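Local coordinates for protein probable DNA endonuclease SmrA (Escherichia coli, PDB 3QD7) that binds DNA and has DNA endonuclease activity, here seen as the part of this stand-alone small MutS-related protein that carries its Smr domain, at residues 109-114 with 127-132; 47-52 with 80-85; 17-22 with 87-92. All blocks are in the same frame, centred on the assembly; numbering follows the deposited sequence.

Interaction 1: residues 109-114 with 127-132; sequences DVQAYC and YVALRK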
loop_
_atom_site.group_PDB
_atom_site.type_symbol
_atom_site.label_atom_id
_atom_site.label_comp_id
_atom_site.label_asym_id
_atom_site.label_seq_id
_atom_site.Cartn_x
_atom_site.Cartn_y
_atom_site.Cartn_z
ATOM N N ASP A 109 -8.359 2.413 8.765
ATOM C CA ASP A 109 -8.908 3.341 7.750
ATOM C C ASP A 109 -8.646 2.943 6.270
ATOM O O ASP A 109 -9.085 3.642 5.337
ATOM C CB ASP A 109 -8.408 4.761 7.992
ATOM C CG ASP A 109 -8.897 5.348 9.313
ATOM O OD1 ASP A 109 -10.121 5.493 9.510
ATOM O OD2 ASP A 109 -8.056 5.683 10.159
ATOM N N VAL A 110 -7.954 1.832 6.063
ATOM C CA VAL A 110 -7.744 1.293 4.729
ATOM C C VAL A 110 -8.979 0.455 4.347
ATOM O O VAL A 110 -9.301 -0.533 5.008
ATOM C CB VAL A 110 -6.430 0.453 4.662
ATOM C CG1 VAL A 110 -6.410 -0.514 3.453
ATOM C CG2 VAL A 110 -5.229 1.361 4.630
ATOM N N GLN A 111 -9.663 0.866 3.289
ATOM C CA GLN A 111 -10.887 0.168 2.828
ATOM C C GLN A 111 -10.584 -0.940 1.822
ATOM O O GLN A 111 -11.244 -1.974 1.806
ATOM C CB GLN A 111 -11.877 1.149 2.192
ATOM C CG GLN A 111 -12.316 2.316 3.079
ATOM C CD GLN A 111 -12.853 3.491 2.270
ATOM O OE1 GLN A 111 -13.959 3.994 2.526
ATOM N NE2 GLN A 111 -12.085 3.926 1.290
ATOM N N ALA A 112 -9.613 -0.692 0.944
ATOM C CA ALA A 112 -9.310 -1.590 -0.140
ATOM C C ALA A 112 -7.964 -1.222 -0.745
ATOM O O ALA A 112 -7.482 -0.110 -0.569
ATOM C CB ALA A 112 -10.424 -1.494 -1.230
ATOM N N TYR A 113 -7.378 -2.150 -1.488
ATOM C CA TYR A 113 -6.284 -1.846 -2.380
ATOM C C TYR A 113 -6.316 -2.799 -3.572
ATOM O O TYR A 113 -7.018 -3.833 -3.548
ATOM C CB TYR A 113 -4.909 -1.840 -1.673
ATOM C CG TYR A 113 -4.495 -3.130 -0.974
ATOM C CD1 TYR A 113 -4.064 -4.219 -1.686
ATOM C CD2 TYR A 113 -4.500 -3.221 0.421
ATOM C CE1 TYR A 113 -3.685 -5.381 -1.056
ATOM C CE2 TYR A 113 -4.098 -4.400 1.066
ATOM C CZ TYR A 113 -3.700 -5.465 0.319
ATOM O OH TYR A 113 -3.311 -6.623 0.926
ATOM N N CYS A 114 -5.571 -2.435 -4.617
ATOM C CA CYS A 114 -5.411 -3.293 -5.801
ATOM C C CYS A 114 -4.209 -2.845 -6.635
ATOM O O CYS A 114 -3.727 -1.728 -6.490
ATOM C CB CYS A 114 -6.671 -3.297 -6.654
ATOM S SG CYS A 114 -6.920 -1.729 -7.510
ATOM N N TYR A 127 -2.788 0.991 -5.732
ATOM C CA TYR A 127 -3.767 1.994 -5.340
ATOM C C TYR A 127 -4.285 1.576 -4.005
ATOM O O TYR A 127 -4.523 0.386 -3.793
ATOM C CB TYR A 127 -4.981 1.942 -6.278
ATOM C CG TYR A 127 -4.704 2.375 -7.680
ATOM C CD1 TYR A 127 -3.751 3.352 -7.935
ATOM C CD2 TYR A 127 -5.413 1.837 -8.760
ATOM C CE1 TYR A 127 -3.490 3.783 -9.201
ATOM C CE2 TYR A 127 -5.153 2.267 -10.049
ATOM C CZ TYR A 127 -4.186 3.248 -10.250
ATOM O OH TYR A 127 -3.891 3.712 -11.493
ATOM N N VAL A 128 -4.540 2.540 -3.134
ATOM C CA VAL A 128 -5.088 2.247 -1.832
ATOM C C VAL A 128 -6.284 3.185 -1.587
ATOM O O VAL A 128 -6.176 4.406 -1.778
ATOM C CB VAL A 128 -4.003 2.430 -0.706
ATOM C CG1 VAL A 128 -4.540 2.026 0.675
ATOM C CG2 VAL A 128 -2.710 1.697 -1.044
ATOM N N ALA A 129 -7.418 2.615 -1.168
ATOM C CA ALA A 129 -8.579 3.424 -0.790
ATOM C C ALA A 129 -8.545 3.703 0.712
ATOM O O ALA A 129 -8.400 2.784 1.516
ATOM C CB ALA A 129 -9.894 2.751 -1.195
ATOM N N LEU A 130 -8.690 4.974 1.061
ATOM C CA LEU A 130 -8.625 5.416 2.446
ATOM C C LEU A 130 -9.984 5.994 2.863
ATOM O O LEU A 130 -10.588 6.763 2.113
ATOM C CB LEU A 130 -7.528 6.485 2.593
ATOM C CG LEU A 130 -6.088 6.169 3.031
ATOM C CD1 LEU A 130 -5.582 4.798 2.755
ATOM C CD2 LEU A 130 -5.136 7.151 2.459
ATOM N N ARG A 131 -10.461 5.612 4.042
ATOM C CA ARG A 131 -11.703 6.166 4.636
ATOM C C ARG A 131 -11.485 7.652 4.965
ATOM O O ARG A 131 -10.451 8.025 5.516
ATOM C CB ARG A 131 -12.051 5.382 5.897
ATOM C CG ARG A 131 -13.365 5.703 6.561
ATOM C CD ARG A 131 -13.217 5.424 8.068
ATOM N NE ARG A 131 -13.607 4.063 8.396
ATOM C CZ ARG A 131 -13.127 3.327 9.396
ATOM N NH1 ARG A 131 -12.174 3.775 10.210
ATOM N NH2 ARG A 131 -13.602 2.102 9.560
ATOM N N LYS A 132 -12.435 8.503 4.585
ATOM C CA LYS A 132 -12.308 9.939 4.814
ATOM C C LYS A 132 -12.693 10.317 6.262
ATOM O O LYS A 132 -13.874 10.299 6.637
ATOM C CB LYS A 132 -13.163 10.699 3.797
ATOM C CG LYS A 132 -13.160 12.208 3.974
ATOM C CD LYS A 132 -11.968 12.839 3.297
ATOM C CE LYS A 132 -12.093 14.340 3.333
ATOM N NZ LYS A 132 -11.468 14.935 2.107
#

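Interaction 2: residues 47-52 with 80-85; sequences QASLNL and LIIHGK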
loop_
_atom_site.group_PDB
_atom_site.type_symbol
_atom_site.label_atom_id
_atom_site.label_comp_id
_atom_site.label_asym_id
_atom_site.label_seq_id
_atom_site.Cartn_x
_atom_site.Cartn_y
_atom_site.Cartn_z
ATOM N N GLN A 47 1.863 14.057 -4.338
ATOM C CA GLN A 47 1.910 14.055 -2.892
ATOM C C GLN A 47 1.057 12.931 -2.288
ATOM O O GLN A 47 1.091 12.681 -1.079
ATOM C CB GLN A 47 1.556 15.449 -2.315
ATOM C CG GLN A 47 0.103 15.888 -2.430
ATOM C CD GLN A 47 -0.262 16.502 -3.796
ATOM O OE1 GLN A 47 -1.445 16.668 -4.097
ATOM N NE2 GLN A 47 0.751 16.841 -4.624
ATOM N N ALA A 48 0.297 12.260 -3.145
ATOM C CA ALA A 48 -0.553 11.131 -2.736
ATOM C C ALA A 48 0.157 9.863 -3.049
ATOM O O ALA A 48 -0.468 8.824 -3.096
ATOM C CB ALA A 48 -1.864 11.150 -3.490
ATOM N N SER A 49 1.461 9.925 -3.311
ATOM C CA SER A 49 2.174 8.713 -3.659
ATOM C C SER A 49 3.424 8.511 -2.804
ATOM O O SER A 49 4.006 9.464 -2.322
ATOM C CB SER A 49 2.472 8.669 -5.165
ATOM O OG SER A 49 3.567 9.489 -5.500
ATOM N N LEU A 50 3.773 7.253 -2.562
ATOM C CA LEU A 50 4.869 6.904 -1.696
ATOM C C LEU A 50 5.848 6.017 -2.462
ATOM O O LEU A 50 5.500 4.920 -2.877
ATOM C CB LEU A 50 4.334 6.176 -0.450
ATOM C CG LEU A 50 5.375 5.623 0.519
ATOM C CD1 LEU A 50 6.092 6.783 1.251
ATOM C CD2 LEU A 50 4.751 4.648 1.512
ATOM N N ASN A 51 7.080 6.486 -2.611
ATOM C CA ASN A 51 8.116 5.781 -3.348
ATOM C C ASN A 51 9.088 4.965 -2.465
ATOM O O ASN A 51 9.946 5.526 -1.763
ATOM C CB ASN A 51 8.837 6.801 -4.263
ATOM C CG ASN A 51 9.987 6.201 -5.054
ATOM O OD1 ASN A 51 10.681 6.916 -5.773
ATOM N ND2 ASN A 51 10.194 4.919 -4.939
ATOM N N LEU A 52 8.957 3.633 -2.526
ATOM C CA LEU A 52 9.692 2.691 -1.666
ATOM C C LEU A 52 10.834 1.983 -2.388
ATOM O O LEU A 52 11.451 1.044 -1.842
ATOM C CB LEU A 52 8.738 1.603 -1.200
ATOM C CG LEU A 52 8.032 1.676 0.150
ATOM C CD1 LEU A 52 7.900 3.076 0.645
ATOM C CD2 LEU A 52 6.695 0.931 0.113
ATOM N N LEU A 80 -1.156 6.129 -3.665
ATOM C CA LEU A 80 -0.399 5.202 -4.476
ATOM C C LEU A 80 0.851 4.760 -3.737
ATOM O O LEU A 80 1.639 5.591 -3.275
ATOM C CB LEU A 80 0.024 5.894 -5.793
ATOM C CG LEU A 80 0.866 5.073 -6.779
ATOM C CD1 LEU A 80 0.032 3.905 -7.308
ATOM C CD2 LEU A 80 1.270 5.978 -7.917
ATOM N N ILE A 81 1.073 3.454 -3.639
ATOM C CA ILE A 81 2.341 2.995 -3.093
ATOM C C ILE A 81 3.164 2.261 -4.144
ATOM O O ILE A 81 2.696 1.301 -4.744
ATOM C CB ILE A 81 2.157 2.115 -1.831
ATOM C CG1 ILE A 81 1.291 2.823 -0.765
ATOM C CG2 ILE A 81 3.533 1.715 -1.259
ATOM C CD1 ILE A 81 0.980 1.908 0.400
ATOM N N ILE A 82 4.411 2.701 -4.312
ATOM C CA ILE A 82 5.321 2.173 -5.313
ATOM C C ILE A 82 6.355 1.265 -4.670
ATOM O O ILE A 82 7.285 1.729 -3.984
ATOM C CB ILE A 82 6.065 3.321 -6.066
ATOM C CG1 ILE A 82 5.062 4.430 -6.461
ATOM C CG2 ILE A 82 6.836 2.764 -7.293
ATOM C CD1 ILE A 82 5.668 5.813 -6.733
ATOM N N HIS A 83 6.194 -0.034 -4.881
ATOM C CA HIS A 83 7.133 -1.021 -4.320
ATOM C C HIS A 83 8.142 -1.560 -5.341
ATOM O O HIS A 83 9.226 -1.990 -4.960
ATOM C CB HIS A 83 6.368 -2.172 -3.686
ATOM C CG HIS A 83 5.314 -2.736 -4.577
ATOM N ND1 HIS A 83 3.972 -2.551 -4.342
ATOM C CD2 HIS A 83 5.408 -3.459 -5.716
ATOM C CE1 HIS A 83 3.281 -3.145 -5.295
ATOM N NE2 HIS A 83 4.132 -3.690 -6.149
ATOM N N GLY A 84 7.782 -1.535 -6.627
ATOM C CA GLY A 84 8.664 -2.040 -7.672
ATOM C C GLY A 84 8.266 -3.425 -8.157
ATOM O O GLY A 84 7.441 -4.090 -7.540
ATOM N N LYS A 85 8.858 -3.848 -9.277
ATOM C CA LYS A 85 8.598 -5.168 -9.857
ATOM C C LYS A 85 9.805 -6.064 -9.606
ATOM O O LYS A 85 10.944 -5.644 -9.756
ATOM C CB LYS A 85 8.305 -5.072 -11.368
ATOM C CG LYS A 85 7.290 -4.003 -11.786
ATOM C CD LYS A 85 7.099 -3.960 -13.305
ATOM C CE LYS A 85 6.100 -2.869 -13.741
ATOM N NZ LYS A 85 5.719 -3.042 -15.211
#

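Interaction 3: residues 17-22 with 87-92; sequences IIPLSQ and RDDKSH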
loop_
_atom_site.group_PDB
_atom_site.type_symbol
_atom_site.label_atom_id
_atom_site.label_comp_id
_atom_site.label_asym_id
_atom_site.label_seq_id
_atom_site.Cartn_x
_atom_site.Cartn_y
_atom_site.Cartn_z
ATOM N N ILE A 17 4.617 -14.552 1.726
ATOM C CA ILE A 17 5.153 -14.051 0.457
ATOM C C ILE A 17 4.131 -14.242 -0.639
ATOM O O ILE A 17 3.579 -15.335 -0.789
ATOM C CB ILE A 17 6.497 -14.711 0.097
ATOM C CG1 ILE A 17 7.543 -14.297 1.135
ATOM C CG2 ILE A 17 6.970 -14.293 -1.305
ATOM C CD1 ILE A 17 8.793 -15.173 1.154
ATOM N N ILE A 18 3.862 -13.171 -1.384
ATOM C CA ILE A 18 2.892 -13.244 -2.472
ATOM C C ILE A 18 3.572 -13.608 -3.800
ATOM O O ILE A 18 4.526 -12.937 -4.233
ATOM C CB ILE A 18 2.032 -11.958 -2.595
ATOM C CG1 ILE A 18 1.370 -11.633 -1.257
ATOM C CG2 ILE A 18 0.938 -12.101 -3.698
ATOM C CD1 ILE A 18 0.964 -10.213 -1.170
ATOM N N PRO A 19 3.107 -14.699 -4.431
ATOM C CA PRO A 19 3.684 -15.109 -5.715
ATOM C C PRO A 19 3.552 -14.000 -6.741
ATOM O O PRO A 19 2.608 -13.220 -6.668
ATOM C CB PRO A 19 2.834 -16.319 -6.104
ATOM C CG PRO A 19 2.436 -16.904 -4.768
ATOM C CD PRO A 19 2.201 -15.719 -3.874
ATOM N N LEU A 20 4.498 -13.925 -7.681
ATOM C CA LEU A 20 4.477 -12.868 -8.700
ATOM C C LEU A 20 3.228 -12.964 -9.579
ATOM O O LEU A 20 2.761 -11.966 -10.137
ATOM C CB LEU A 20 5.736 -12.923 -9.574
ATOM C CG LEU A 20 7.120 -12.693 -8.956
ATOM C CD1 LEU A 20 8.172 -12.797 -10.076
ATOM C CD2 LEU A 20 7.232 -11.361 -8.204
ATOM N N SER A 21 2.697 -14.180 -9.673
ATOM C CA SER A 21 1.493 -14.465 -10.444
ATOM C C SER A 21 0.222 -13.976 -9.749
ATOM O O SER A 21 -0.830 -13.913 -10.395
ATOM C CB SER A 21 1.378 -15.973 -10.731
ATOM O OG SER A 21 0.979 -16.691 -9.564
ATOM N N GLN A 22 0.310 -13.647 -8.450
ATOM C CA GLN A 22 -0.822 -13.038 -7.749
ATOM C C GLN A 22 -0.730 -11.500 -7.670
ATOM O O GLN A 22 0.270 -10.953 -7.187
ATOM C CB GLN A 22 -1.038 -13.647 -6.361
ATOM C CG GLN A 22 -1.531 -15.098 -6.422
ATOM C CD GLN A 22 -1.667 -15.771 -5.062
ATOM O OE1 GLN A 22 -1.623 -15.124 -3.997
ATOM N NE2 GLN A 22 -1.856 -17.092 -5.094
ATOM N N ARG A 87 11.933 -9.881 -10.102
ATOM C CA ARG A 87 12.134 -10.935 -11.081
ATOM C C ARG A 87 11.717 -12.324 -10.561
ATOM O O ARG A 87 11.317 -13.173 -11.338
ATOM C CB ARG A 87 13.567 -10.910 -11.639
ATOM C CG ARG A 87 13.975 -9.569 -12.310
ATOM C CD ARG A 87 12.894 -9.019 -13.269
ATOM N NE ARG A 87 12.961 -7.561 -13.413
ATOM C CZ ARG A 87 11.924 -6.768 -13.696
ATOM N NH1 ARG A 87 10.700 -7.261 -13.870
ATOM N NH2 ARG A 87 12.106 -5.464 -13.799
ATOM N N ASP A 88 11.801 -12.545 -9.253
ATOM C CA ASP A 88 11.247 -13.765 -8.641
ATOM C C ASP A 88 10.514 -13.495 -7.312
ATOM O O ASP A 88 10.541 -12.357 -6.811
ATOM C CB ASP A 88 12.304 -14.870 -8.505
ATOM C CG ASP A 88 13.495 -14.451 -7.670
ATOM O OD1 ASP A 88 14.455 -13.893 -8.252
ATOM O OD2 ASP A 88 13.490 -14.707 -6.437
ATOM N N ASP A 89 9.862 -14.533 -6.760
ATOM C CA ASP A 89 9.072 -14.428 -5.505
ATOM C C ASP A 89 9.904 -13.898 -4.338
ATOM O O ASP A 89 9.371 -13.279 -3.419
ATOM C CB ASP A 89 8.452 -15.786 -5.078
ATOM C CG ASP A 89 7.385 -16.326 -6.056
ATOM O OD1 ASP A 89 7.112 -15.731 -7.125
ATOM O OD2 ASP A 89 6.801 -17.393 -5.741
ATOM N N LYS A 90 11.201 -14.149 -4.349
ATOM C CA LYS A 90 12.035 -13.747 -3.215
ATOM C C LYS A 90 12.906 -12.533 -3.487
ATOM O O LYS A 90 13.799 -12.222 -2.693
ATOM C CB LYS A 90 12.879 -14.908 -2.689
ATOM C CG LYS A 90 12.046 -16.080 -2.200
ATOM C CD LYS A 90 12.044 -16.200 -0.709
ATOM C CE LYS A 90 11.079 -17.296 -0.292
ATOM N NZ LYS A 90 11.823 -18.535 0.022
ATOM N N SER A 91 12.641 -11.833 -4.589
ATOM C CA SER A 91 13.357 -10.589 -4.868
ATOM C C SER A 91 12.898 -9.504 -3.895
ATOM O O SER A 91 11.824 -9.618 -3.282
ATOM C CB SER A 91 13.134 -10.159 -6.307
ATOM O OG SER A 91 11.782 -9.818 -6.486
ATOM N N HIS A 92 13.706 -8.457 -3.738
ATOM C CA HIS A 92 13.466 -7.458 -2.711
ATOM C C HIS A 92 12.140 -6.750 -2.931
ATOM O O HIS A 92 11.380 -6.533 -1.981
ATOM C CB HIS A 92 14.613 -6.442 -2.673
ATOM C CG HIS A 92 14.409 -5.350 -1.669
ATOM N ND1 HIS A 92 14.571 -5.545 -0.316
ATOM C CD2 HIS A 92 14.042 -4.059 -1.821
ATOM C CE1 HIS A 92 14.324 -4.417 0.324
ATOM N NE2 HIS A 92 14.000 -3.498 -0.567
#

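Interaction 1: residues 109-114 with 127-132
Val110 meets Leu130 and Val128 on the face of the two antiparallel strands that also carries Tyr113: its CG2 branch lies 3.9 Å from Leu130 CD1 and 4.1 Å from Val128 CG1. Tyr113 presents only CB to Val128; its ring leads off to lie against Phe26. On the other face Cys114 SG stands at the edge of the Tyr127 ring, 75° off the ring normal, a sulfur-aromatic contact, while the Tyr127 hydroxyl bonds to His120 ND1. The segments are the two strands of a beta hairpin inside the Smr domain, interrupted by a beta bulge: Gln111 and Ala112 together face Ala129, with Gln111 N donating to Ala129 O (2.9 Å) and Ala129 N to Ala112 O (2.8 Å). The helix-like psi of Gln111, -38°, is consistent with the first position of a classic bulge. From the bulge the extended Gln111 side chain lays its amide over the neighbouring strand, NE2 3.5 Å from Ala129 CB, and CD near Arg131 CA. An alanine here would probably leave the Ala129 methyl and the backbone of Leu130 and Arg131 without that amide cover. Toward solvent the packing gives way to charge. Arg131 NH1 forms a salt bridge with Asp109 OD1 at 2.8 Å, reaching the oxygen from 45° above the carboxylate plane, and Asp108 is a second acidic partner of the same nitrogen.

Interaction 2: residues 47-52 with 80-85
Ser49, Leu50 and Asn51 pair in parallel with Leu80, Ile81 and Ile82, the short strand axes being 4.6 Å apart and 10° from exactly parallel. Four backbone bonds stitch the edges together: Leu80 N donates to Ala48 O, and Leu50 uses both its polar atoms, its N binding Leu80 O (2.8 Å) and its O accepting from Ile82 N (2.9 Å). Leu52 N then closes the series on Ile82 O.

Side chains meet on both faces. On the Leu50 and Ile81 face the contact centres on one methyl, Ile81 CG2. Because CG2 is anti to the backbone N of Ile81, it lies beside the carbonyl carbon and meets Leu52 CD2 at 3.5 Å, with Leu50 CD2 farther off at 4.2 Å. On the other face Ser49 CB packs beside Leu80 CB at 3.8 Å, and Ile82 CD1 comes to 4.1 Å from Asn51 CB. The hydroxyl of Ser49 takes no polar partner across the pair; it is tied back to Gln46 O just before the strand. That face is less enclosed, Ser49 and Ile82 being partly exposed.

The pair is the two-strand part of a beta-alpha-beta unit, with helix 57-73 as the connection. Leu50 and Leu52 pack against that helix at Val64, Leu50 also touching Phe67 and Leu52 Cys60. Leu52 and Ile81 further reach helix 92-105 through Val100 and Leu104, and on its other edge strand 78-82 is bonded to strand 125-130.

Interaction 3: residues 17-22 with 87-92
Ile17 and Lys90 touch where two irregular loops run past each other in nearly opposite directions, 167° apart. Each loop holds a type I beta turn, Pro19 to Gln22 in one and Asp88 to Ser91 in the other, and the second turn leads straight into helix 92-105 with Ser91 at its N-cap position.

Starting at Ile17, the CD1 end of the side chain crosses the aliphatic part of Lys90 at about a right angle and comes within 3.4 Å of Lys90 CE, tighter than usual for two carbons. Its other branch, CG2, rests at 3.4 Å from Asp89 O. The side chain of Ile18 points away from 87-92, and its backbone N bonds to Ser98 OG of the helix. Pro19 and Asp89 form the nearest CA pair, 5.4 Å apart; the Pro19 carbonyl is held by Arg97, which also binds Gln22 O and so ties both ends of the first turn to the helix.

Leu20 supplies the single hydrogen bond between the loops. Its N donates to Asp89 OD1 at 3.2 Å, a long but fairly straight bond (161°) that meets the oxygen from 52° above the carboxylate plane. The same carboxylate also borders Pro19, with OD2 near Pro19 CB. CG, anti to the carbonyl carbon of Leu20 and beside its N, sits close to Asp89 OD1. Beyond it, Leu20 sends CD1 to 3.4 Å from Arg87 O, while CD2 approaches Asp88 O.

The surface that receives Leu20 is itself braced. Asp88 OD2 accepts from Lys90 N, forming an Asx turn, and Asp88 O takes two donors from one residue, Ser91 OG at 2.8 Å and Ser91 N at 3.1 Å.

How the interactions relate
Interactions 1 and 2 belong to one five-stranded mixed sheet, with centres 14 Å apart. Strand 125-130 of interaction 1 neighbours strand 78-82 of interaction 2, and the two contacts touch directly: Tyr127 packs on Leu80, and Val128 on Ile81. Interaction 3 lies off the sheet at the surface, its centre about 17 Å from that of interaction 2 and about 23 Å from that of interaction 1. Along the chain, 17-22 comes first and meets 87-92 only after both segments of interaction 2 have passed; interaction 1 follows. Interaction 3 thus fastens the segment preceding strand 25-27 to the loop that leads into helix 92-105, a helix that packs against both other contacts.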